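PDB 7C8F: H127A/Y244A mutant of alginate lyase AlyC3 in complex with dimannuronate from Psychromonas sp., which derives from a PL7-family polysaccharide lyase that breaks down alginate, probably by beta-elimination, and here holds a bound dimannuronate. Local coordinates for residues B[113-116]-B[117-120]; B[148-152]-B[153-157]. All coordinates share one frame; numbering follows the deposited sequence.

Contact 1: B[113-116]-B[117-120]; sequences SNSK and QNEI. With BEM (beta-D-mannopyranuronic acid), chain D.
The Asn118 amide is met at its edge by Ser113 and over one face by Ser115. Ser113 OG donates to Asn118 OD1 at 2.7 Å, lying in the carbonyl plane on a lone pair with a C=O...donor angle of 142°. The backbone carbonyl of Ser115 lies over the face, its O 3.6 Å from Asn118 CG. Glu119 presents its carboxylate differently: Gln117 NE2 reaches Glu119 OE1 at 2.8 Å from above the carboxylate plane, while that oxygen lies close to the plane of the Gln117 amide. The other N-H of the same amide nitrogen serves the sugar, with NE2 2.9 Å from O3 of the mannuronate and an N-H...acceptor angle of 169°. Two acceptors on one nitrogen should fix the rotation of this amide. The Gln117 chain gets there stretched out, CG anti to the backbone N (chi1 -165°) and extended beyond it.

Two serine hydroxyls hold the turn itself. Ser113 OG, besides its bond to Asn118, accepts from Ser115 N at 3.0 Å, which makes an ST turn, and it also meets the backbone N of Thr247. Ser115 OG receives Gln117 N at 3.0 Å and, more weakly, Asn118 N at 3.3 Å; this oxygen lies anti to its own backbone N, turned to the side of its carbonyl carbon, toward these two amides. Glu119 is further paired with Arg144 and Lys148, so the carboxylate that positions Gln117 is itself held by two cations, which would probably favour its charged form.

Asn118 has positive phi and psi, and with Glu119 it faces Gln245 in strand 242-245: a G1 beta bulge at the start of strand 119-129, beside the glycan-binding pocket to which Gln117 belongs.

Contact 2: B[148-152]-B[153-157]; sequences KEDAN and SVKGH
Ala151 and Val154 pair backbone to backbone at the tight end of this hairpin: Ala151 N reaches Val154 O at 2.9 Å with an essentially straight N-H...O angle of 179°, and Val154 N returns to Ala151 O at 2.8 Å. The chain reverses between them in a type I' turn, Asn152 and Ser153 both taking positive phi. Val154 CG1 stands 3.4 Å above the plane of the His157 ring, over its centre, and the ring is fixed from elsewhere by Asp193 at ND1.

Toward the base the bonding becomes less regular. Gly156 N is shared between Glu149 O, at 3.1 Å and well out of the carbonyl plane, and Lys148 O, a weak bond, while Lys148 N still bonds to His157 O at 3.1 Å. One water bridges the two segments, donating to Lys148 O and Val154 O and accepting from His157 N at 3.0 Å.

The opposite face, with Asp150 and Lys155, is more exposed and ionic. Asp150 divides its carboxylate: OD1 takes Ser153 N at 2.8 Å nearly along the C-O axis, bracing the turn, while OD2 meets Lys155 NZ at 2.9 Å from above the carboxylate plane, a salt bridge. CG anti to the backbone N (chi1 -173°) sets OD1 at the turn amide and leaves OD2 to Lys155. With an alanine here the turn is likely to be less firmly held at Ser153 N, and the Lys155 ammonium, its charged mate gone, would probably swing free.

The hairpin 150-151/154-155 is a two-stranded excursion between strands 143-148 and 157-163, which pair in the larger sheet; the chain turns corners at Glu149 and Gly156. Ala151 and Val154 rest on Trp159 of strand 157-163, and Gly156 bonds to Ala197 just after strand 189-196.

Neither contact is core: both are local turns at the surface, their centres 11 Å apart. Contact 1 leads into strand 119-129 of the large sheet, whereas contact 2 is a two-stranded hairpin of its own, set on the end of strand 143-148, the neighbour of 119-129 in that sheet. They join directly where Glu119 OE2 meets Lys148 NZ at 2.8 Å in a salt bridge and Asn118 ND2 approaches Glu149 OE2, probably a hydrogen bond. Contact 1, beside the sugar, relies on hydroxyls and amides that bond backbone and glycan; contact 2, set outward, relies on backbone pairing, a salt bridge and a water.

Contact 1: B[113-116]-B[117-120]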
ATOM      1  N   SER B 113      30.807 -18.226 -13.546  1.00 29.57           N
ATOM      2  CA  SER B 113      29.568 -17.519 -13.773  1.00 26.71           C
ATOM      3  C   SER B 113      29.562 -16.562 -14.919  1.00 28.01           C
ATOM      4  O   SER B 113      30.491 -15.872 -15.160  1.00 31.23           O
ATOM      5  CB  SER B 113      29.194 -16.694 -12.510  1.00 24.28           C
ATOM      6  OG  SER B 113      28.013 -15.981 -12.689  1.00 23.08           O
ATOM      7  N   ASN B 114      28.468 -16.524 -15.612  1.00 31.14           N
ATOM      8  CA  ASN B 114      28.243 -15.503 -16.624  1.00 38.96           C
ATOM      9  C   ASN B 114      27.080 -14.591 -16.253  1.00 34.71           C
ATOM     10  O   ASN B 114      26.507 -13.933 -17.125  1.00 36.38           O
ATOM     11  CB  ASN B 114      28.050 -16.125 -18.007  1.00 51.52           C
ATOM     12  CG  ASN B 114      26.740 -16.874 -18.136  1.00 45.54           C
ATOM     13  OD1 ASN B 114      26.115 -17.237 -17.140  1.00 69.68           O
ATOM     14  ND2 ASN B 114      26.322 -17.115 -19.374  1.00 47.76           N
ATOM     15  N   SER B 115      26.718 -14.551 -14.972  1.00 27.77           N
ATOM     16  CA  SER B 115      25.683 -13.638 -14.513  1.00 28.04           C
ATOM     17  C   SER B 115      26.175 -12.202 -14.619  1.00 24.15           C
ATOM     18  O   SER B 115      27.348 -11.914 -14.367  1.00 27.39           O
ATOM     19  CB  SER B 115      25.333 -13.941 -13.053  1.00 25.29           C
ATOM     20  OG  SER B 115      24.421 -12.981 -12.539  1.00 24.48           O
ATOM     21  N   LYS B 116      25.265 -11.300 -14.993  1.00 27.94           N
ATOM     22  CA  LYS B 116      25.561  -9.876 -14.948  1.00 28.03           C
ATOM     23  C   LYS B 116      25.514  -9.327 -13.527  1.00 28.54           C
ATOM     24  O   LYS B 116      26.044  -8.239 -13.276  1.00 32.99           O
ATOM     25  CB  LYS B 116      24.577  -9.102 -15.829  1.00 37.46           C
ATOM     26  CG  LYS B 116      24.560  -9.542 -17.289  1.00 45.75           C
ATOM     27  CD  LYS B 116      23.531  -8.754 -18.094  1.00 80.32           C
ATOM     28  CE  LYS B 116      23.960  -7.304 -18.311  1.00 70.64           C
ATOM     29  NZ  LYS B 116      24.939  -7.155 -19.429  1.00 64.92           N
ATOM     30  N   GLN B 117      24.915 -10.067 -12.595  1.00 24.86           N
ATOM     31  CA  GLN B 117      24.744  -9.611 -11.223  1.00 22.50           C
ATOM     32  C   GLN B 117      25.899 -10.047 -10.323  1.00 19.97           C
ATOM     33  O   GLN B 117      26.534  -9.214  -9.665  1.00 19.24           O
ATOM     34  CB  GLN B 117      23.415 -10.154 -10.689  1.00 23.68           C
ATOM     35  CG  GLN B 117      22.937  -9.490  -9.430  1.00 29.86           C
ATOM     36  CD  GLN B 117      21.490  -9.805  -9.146  1.00 25.72           C
ATOM     37  OE1 GLN B 117      20.819 -10.469  -9.938  1.00 29.72           O
ATOM     38  NE2 GLN B 117      20.998  -9.335  -8.009  1.00 26.74           N
ATOM     39  N   ASN B 118      26.197 -11.344 -10.279  1.00 20.10           N
ATOM     40  CA  ASN B 118      27.313 -11.868  -9.494  1.00 18.75           C
ATOM     41  C   ASN B 118      27.276 -11.360  -8.050  1.00 19.21           C
ATOM     42  O   ASN B 118      28.188 -10.688  -7.564  1.00 18.62           O
ATOM     43  CB  ASN B 118      28.660 -11.611 -10.184  1.00 19.88           C
ATOM     44  CG  ASN B 118      28.979 -12.674 -11.219  1.00 28.06           C
ATOM     45  OD1 ASN B 118      28.215 -13.626 -11.391  1.00 23.68           O
ATOM     46  ND2 ASN B 118      30.096 -12.522 -11.911  1.00 26.91           N
ATOM     47  N   GLU B 119      26.184 -11.725  -7.359  1.00 18.18           N
ATOM     48  CA  GLU B 119      25.963 -11.395  -5.955  1.00 19.05           C
ATOM     49  C   GLU B 119      25.599 -12.657  -5.184  1.00 17.23           C
ATOM     50  O   GLU B 119      25.026 -13.601  -5.740  1.00 17.20           O
ATOM     51  CB  GLU B 119      24.808 -10.369  -5.789  1.00 15.56           C
ATOM     52  CG  GLU B 119      25.141  -9.001  -6.375  1.00 16.38           C
ATOM     53  CD  GLU B 119      23.951  -8.090  -6.534  1.00 19.00           C
ATOM     54  OE1 GLU B 119      22.842  -8.425  -6.054  1.00 19.71           O
ATOM     55  OE2 GLU B 119      24.127  -7.021  -7.153  1.00 21.70           O
ATOM     56  N   ILE B 120      25.951 -12.671  -3.897  1.00 15.09           N
ATOM     57  CA  ILE B 120      25.411 -13.618  -2.920  1.00 15.80           C
ATOM     58  C   ILE B 120      24.667 -12.795  -1.882  1.00 15.40           C
ATOM     59  O   ILE B 120      25.268 -11.933  -1.232  1.00 15.55           O
ATOM     60  CB  ILE B 120      26.517 -14.450  -2.243  1.00 18.22           C
ATOM     61  CG1 ILE B 120      27.207 -15.357  -3.264  1.00 19.52           C
ATOM     62  CG2 ILE B 120      25.911 -15.287  -1.078  1.00 17.66           C
ATOM     63  CD1 ILE B 120      28.599 -15.826  -2.829  1.00 20.20           C
TER
HETATM   64  C1  BEM D   2      14.853 -10.725  -6.371  1.00 65.95           C
HETATM   65  C2  BEM D   2      16.159 -10.871  -7.145  1.00 63.43           C
HETATM   66  O2  BEM D   2      15.907 -10.799  -8.540  1.00 84.87           O
HETATM   67  C3  BEM D   2      17.065  -9.712  -6.803  1.00 52.56           C
HETATM   68  O3  BEM D   2      18.178  -9.698  -7.634  1.00 34.39           O
HETATM   69  C4  BEM D   2      16.355  -8.479  -7.235  1.00 53.60           C
HETATM   70  O4  BEM D   2      17.200  -7.366  -7.239  1.00 85.04           O
HETATM   71  C5  BEM D   2      15.166  -8.335  -6.356  1.00 47.65           C
HETATM   72  O5  BEM D   2      14.351  -9.444  -6.633  1.00 39.25           O
HETATM   73  C6  BEM D   2      14.458  -7.082  -6.677  1.00 21.65           C
HETATM   74  O6B BEM D   2      13.524  -7.109  -7.442  1.00 25.04           O
HETATM   75  O6A BEM D   2      14.736  -6.153  -5.976  1.00 20.00           O

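Contact 2: B[148-152]-B[153-157]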
ATOM      1  N   LYS B 148      29.237  -8.647  -3.351  1.00 16.11           N
ATOM      2  CA  LYS B 148      29.141  -8.392  -4.786  1.00 17.66           C
ATOM      3  C   LYS B 148      30.524  -8.451  -5.414  1.00 18.88           C
ATOM      4  O   LYS B 148      31.458  -7.813  -4.925  1.00 17.95           O
ATOM      5  CB  LYS B 148      28.477  -7.041  -5.078  1.00 16.83           C
ATOM      6  CG  LYS B 148      28.219  -6.792  -6.560  1.00 17.81           C
ATOM      7  CD  LYS B 148      27.275  -5.619  -6.772  1.00 21.27           C
ATOM      8  CE  LYS B 148      27.026  -5.345  -8.254  1.00 22.52           C
ATOM      9  NZ  LYS B 148      26.254  -6.432  -8.920  1.00 22.79           N
ATOM     10  N   GLU B 149      30.636  -9.178  -6.523  1.00 17.58           N
ATOM     11  CA  GLU B 149      31.951  -9.376  -7.124  1.00 17.24           C
ATOM     12  C   GLU B 149      32.538  -8.058  -7.629  1.00 19.15           C
ATOM     13  O   GLU B 149      33.698  -7.737  -7.337  1.00 20.27           O
ATOM     14  CB  GLU B 149      31.871 -10.405  -8.253  1.00 18.72           C
ATOM     15  CG  GLU B 149      33.229 -10.659  -8.898  1.00 22.16           C
ATOM     16  CD  GLU B 149      33.142 -11.534 -10.133  1.00 65.15           C
ATOM     17  OE1 GLU B 149      33.797 -12.595 -10.154  1.00 47.97           O
ATOM     18  OE2 GLU B 149      32.420 -11.159 -11.082  1.00 53.06           O
ATOM     19  N   ASP B 150      31.755  -7.279  -8.377  1.00 18.01           N
ATOM     20  CA  ASP B 150      32.305  -6.094  -9.040  1.00 19.41           C
ATOM     21  C   ASP B 150      31.174  -5.102  -9.275  1.00 21.92           C
ATOM     22  O   ASP B 150      30.292  -5.351 -10.101  1.00 24.16           O
ATOM     23  CB  ASP B 150      32.967  -6.492 -10.356  1.00 23.24           C
ATOM     24  CG  ASP B 150      33.708  -5.339 -11.005  1.00 33.11           C
ATOM     25  OD1 ASP B 150      33.399  -4.180 -10.672  1.00 33.52           O
ATOM     26  OD2 ASP B 150      34.595  -5.592 -11.848  1.00 56.45           O
ATOM     27  N   ALA B 151      31.197  -3.994  -8.547  1.00 21.34           N
ATOM     28  CA  ALA B 151      30.234  -2.912  -8.729  1.00 21.80           C
ATOM     29  C   ALA B 151      31.004  -1.721  -9.286  1.00 22.14           C
ATOM     30  O   ALA B 151      31.683  -1.013  -8.539  1.00 21.55           O
ATOM     31  CB  ALA B 151      29.558  -2.554  -7.409  1.00 23.09           C
ATOM     32  N   ASN B 152      30.875  -1.504 -10.593  1.00 27.55           N
ATOM     33  CA  ASN B 152      31.617  -0.488 -11.345  1.00 36.15           C
ATOM     34  C   ASN B 152      33.048  -0.317 -10.826  1.00 27.38           C
ATOM     35  O   ASN B 152      33.493   0.765 -10.436  1.00 31.33           O
ATOM     36  CB  ASN B 152      30.840   0.829 -11.510  1.00 52.44           C
ATOM     37  CG  ASN B 152      30.999   1.773 -10.336  1.00 91.09           C
ATOM     38  OD1 ASN B 152      30.819   1.390  -9.180  1.00 93.37           O
ATOM     39  ND2 ASN B 152      31.343   3.026 -10.632  1.00 38.26           N
ATOM     40  N   SER B 153      33.770  -1.431 -10.845  1.00 23.87           N
ATOM     41  CA  SER B 153      35.186  -1.547 -10.511  1.00 21.23           C
ATOM     42  C   SER B 153      35.462  -1.647  -9.013  1.00 25.55           C
ATOM     43  O   SER B 153      36.622  -1.801  -8.634  1.00 23.55           O
ATOM     44  CB  SER B 153      36.060  -0.432 -11.118  1.00 32.53           C
ATOM     45  OG  SER B 153      35.955  -0.416 -12.531  1.00 71.79           O
ATOM     46  N   VAL B 154      34.449  -1.553  -8.153  1.00 20.00           N
ATOM     47  CA  VAL B 154      34.630  -1.738  -6.716  1.00 19.91           C
ATOM     48  C   VAL B 154      34.374  -3.215  -6.429  1.00 16.50           C
ATOM     49  O   VAL B 154      33.240  -3.690  -6.549  1.00 19.58           O
ATOM     50  CB  VAL B 154      33.686  -0.832  -5.917  1.00 19.18           C
ATOM     51  CG1 VAL B 154      33.838  -1.092  -4.423  1.00 20.19           C
ATOM     52  CG2 VAL B 154      33.954   0.655  -6.248  1.00 18.76           C
ATOM     53  N   LYS B 155      35.419  -3.943  -6.050  1.00 17.99           N
ATOM     54  CA  LYS B 155      35.391  -5.404  -6.064  1.00 19.46           C
ATOM     55  C   LYS B 155      35.327  -5.984  -4.655  1.00 18.30           C
ATOM     56  O   LYS B 155      36.051  -5.547  -3.753  1.00 18.73           O
ATOM     57  CB  LYS B 155      36.608  -5.961  -6.811  1.00 20.59           C
ATOM     58  CG  LYS B 155      36.622  -5.581  -8.290  1.00 23.55           C
ATOM     59  CD  LYS B 155      37.739  -6.287  -9.050  1.00 34.46           C
ATOM     60  CE  LYS B 155      37.889  -5.734 -10.462  1.00 41.01           C
ATOM     61  NZ  LYS B 155      37.281  -6.609 -11.503  1.00 66.08           N
ATOM     62  N   GLY B 156      34.440  -6.961  -4.462  1.00 16.21           N
ATOM     63  CA  GLY B 156      34.433  -7.705  -3.220  1.00 18.24           C
ATOM     64  C   GLY B 156      33.980  -6.920  -2.009  1.00 16.27           C
ATOM     65  O   GLY B 156      34.471  -7.160  -0.903  1.00 17.67           O
ATOM     66  N   HIS B 157      33.054  -5.979  -2.188  1.00 16.05           N
ATOM     67  CA  HIS B 157      32.471  -5.280  -1.053  1.00 14.94           C
ATOM     68  C   HIS B 157      31.132  -5.896  -0.668  1.00 14.90           C
ATOM     69  O   HIS B 157      30.454  -6.543  -1.472  1.00 15.40           O
ATOM     70  CB  HIS B 157      32.248  -3.797  -1.369  1.00 17.35           C
ATOM     71  CG  HIS B 157      33.496  -2.973  -1.326  1.00 14.53           C
ATOM     72  ND1 HIS B 157      33.528  -1.703  -0.796  1.00 14.85           N
ATOM     73  CD2 HIS B 157      34.758  -3.246  -1.739  1.00 18.61           C
ATOM     74  CE1 HIS B 157      34.756  -1.212  -0.912  1.00 16.28           C
ATOM     75  NE2 HIS B 157      35.523  -2.135  -1.465  1.00 18.44           N
TER
HETATM   76  O   HOH W   1      31.676  -5.065  -4.674  1.00 17.66           O